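PDB 1SFS: hypothetical protein from Geobacillus stearothermophilus, which is of unknown function but belongs to a glycoside hydrolase-like family and is possibly a bacterial lysozyme. Local coordinates for residues 169-174 and 206-211. Sequence-based numbering, arbitrary orientation. Where two conformers were deposited one is given.
Sequences EAVSRN and PPCSAN
Val171 meets Cys208 and Ser209 where the last turn of helix 163-173 faces the loop that leads into strand 211-218, on the surface of the mixed alpha/beta, glycoside hydrolase-like domain. The contact is small, burying 103 Å² in all, and made by van der Waals packing. One methyl of Val171 does the touching: chi1 169° sets CG1 anti to the backbone N, which leaves CG2 beside that N, anti to the carbonyl carbon, 4.4 Å from Cys208 SG and 4.2 Å from Ser209 O. These are loose approaches, with the CA atoms of Val171 and Ser209 still 7.7 Å apart. A covalent link complements them, since the same sulfur is joined in a disulfide to Cys168 of the same helix, tying the loop to the helix next to the valine. Ser209 O, besides touching the methyl, is hydrogen-bonded to Tyr167 OH of the helix. Val171 also packs on Val177 and Ala178 of helix 176-180, and Ser209 on Ala178, which places the loop against both helices.

A salt bridge between Glu169 and Arg173, one helical turn apart, lies on the side of the helix turned from the loop. Arg173 meets the carboxylate side-on, at the guanidinium edge and in its plane. Both donors converge on one oxygen: NH2 of Arg173 reaches Glu169 OE1 at 3.0 Å, while Glu169 OE1 accepts Arg173 NE, 2.8 Å away, through its anti lone pair.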
loop_
_atom_site.group_PDB
_atom_site.type_symbol
_atom_site.label_atom_id
_atom_site.label_comp_id
_atom_site.label_asym_id
_atom_site.label_seq_id
_atom_site.Cartn_x
_atom_site.Cartn_y
_atom_site.Cartn_z
ATOM N N GLU A 169 2.579 -17.875 8.877
ATOM C CA GLU A 169 2.097 -18.384 10.148
ATOM C C GLU A 169 0.712 -17.845 10.417
ATOM O O GLU A 169 -0.198 -18.585 10.854
ATOM C CB GLU A 169 3.057 -18.014 11.264
ATOM C CG GLU A 169 2.512 -18.317 12.633
ATOM C CD GLU A 169 3.385 -17.943 13.801
ATOM O OE1 GLU A 169 2.864 -18.056 14.969
ATOM O OE2 GLU A 169 4.568 -17.607 13.589
ATOM N N ALA A 170 0.484 -16.554 10.180
ATOM C CA ALA A 170 -0.844 -15.988 10.414
ATOM C C ALA A 170 -1.897 -16.683 9.586
ATOM O O ALA A 170 -3.011 -16.962 10.055
ATOM C CB ALA A 170 -0.816 -14.494 10.148
ATOM N N VAL A 171 -1.620 -16.966 8.327
ATOM C CA VAL A 171 -2.544 -17.680 7.442
ATOM C C VAL A 171 -2.821 -19.083 7.947
ATOM O O VAL A 171 -3.963 -19.537 7.909
ATOM C CB VAL A 171 -2.005 -17.728 6.013
ATOM C CG1 VAL A 171 -2.811 -18.677 5.133
ATOM C CG2 VAL A 171 -1.965 -16.342 5.399
ATOM N N SER A 172 -1.813 -19.787 8.397
ATOM C CA SER A 172 -2.039 -21.123 8.936
ATOM C C SER A 172 -2.962 -21.048 10.140
ATOM O O SER A 172 -3.887 -21.869 10.305
ATOM C CB SER A 172 -0.677 -21.705 9.260
ATOM O OG SER A 172 -0.790 -22.891 10.011
ATOM N N ARG A 173 -2.767 -20.078 11.010
ATOM C CA ARG A 173 -3.565 -19.949 12.210
ATOM C C ARG A 173 -5.006 -19.509 11.927
ATOM O O ARG A 173 -5.919 -19.848 12.671
ATOM C CB ARG A 173 -2.925 -18.976 13.177
ATOM C CG ARG A 173 -1.596 -19.435 13.772
ATOM C CD ARG A 173 -1.020 -18.298 14.606
ATOM N NE ARG A 173 0.150 -18.616 15.403
ATOM C CZ ARG A 173 0.119 -19.123 16.626
ATOM N NH1 ARG A 173 -1.024 -19.397 17.251
ATOM N NH2 ARG A 173 1.276 -19.317 17.183
ATOM N N ASN A 174 -5.210 -18.774 10.840
ATOM C CA ASN A 174 -6.520 -18.270 10.470
ATOM C C ASN A 174 -6.537 -18.039 8.972
ATOM O O ASN A 174 -5.976 -17.021 8.499
ATOM C CB ASN A 174 -6.867 -17.011 11.223
ATOM C CG ASN A 174 -8.242 -16.432 10.844
ATOM O OD1 ASN A 174 -9.018 -17.080 10.107
ATOM N ND2 ASN A 174 -8.538 -15.277 11.329
ATOM N N PRO A 206 4.860 -14.303 -0.842
ATOM C CA PRO A 206 5.201 -15.234 0.244
ATOM C C PRO A 206 4.905 -16.642 -0.177
ATOM O O PRO A 206 4.152 -16.882 -1.114
ATOM C CB PRO A 206 4.276 -14.810 1.351
ATOM C CG PRO A 206 3.106 -14.230 0.656
ATOM C CD PRO A 206 3.658 -13.516 -0.546
ATOM N N PRO A 207 5.475 -17.639 0.517
ATOM C CA PRO A 207 5.333 -19.040 0.093
ATOM C C PRO A 207 4.064 -19.690 0.581
ATOM O O PRO A 207 4.124 -20.861 0.951
ATOM C CB PRO A 207 6.589 -19.660 0.659
ATOM C CG PRO A 207 6.858 -18.918 1.891
ATOM C CD PRO A 207 6.473 -17.504 1.594
ATOM N N CYS A 208 2.975 -19.002 0.616
ATOM C CA CYS A 208 1.664 -19.525 0.992
ATOM C C CYS A 208 0.596 -18.696 0.281
ATOM O O CYS A 208 0.900 -17.715 -0.405
ATOM C CB CYS A 208 1.515 -19.519 2.483
ATOM S SG CYS A 208 1.585 -17.859 3.198
ATOM N N SER A 209 -0.682 -19.029 0.494
ATOM C CA SER A 209 -1.790 -18.373 -0.170
ATOM C C SER A 209 -1.784 -16.872 0.072
ATOM O O SER A 209 -1.719 -16.421 1.224
ATOM C CB SER A 209 -3.111 -18.902 0.431
ATOM O OG SER A 209 -4.216 -18.342 -0.276
ATOM N N ALA A 210 -1.921 -16.106 -1.008
ATOM C CA ALA A 210 -1.977 -14.664 -0.901
ATOM C C ALA A 210 -2.615 -14.057 -2.141
ATOM O O ALA A 210 -2.625 -14.617 -3.205
ATOM C CB ALA A 210 -0.607 -14.100 -0.745
ATOM N N ASN A 211 -3.108 -12.829 -1.937
ATOM C CA ASN A 211 -3.611 -11.970 -2.999
ATOM C C ASN A 211 -2.550 -10.894 -3.267
ATOM O O ASN A 211 -2.601 -9.819 -2.665
ATOM C CB ASN A 211 -4.921 -11.321 -2.587
ATOM C CG ASN A 211 -5.997 -12.286 -2.239
ATOM O OD1 ASN A 211 -6.316 -13.144 -3.030
ATOM N ND2 ASN A 211 -6.518 -12.187 -1.013
#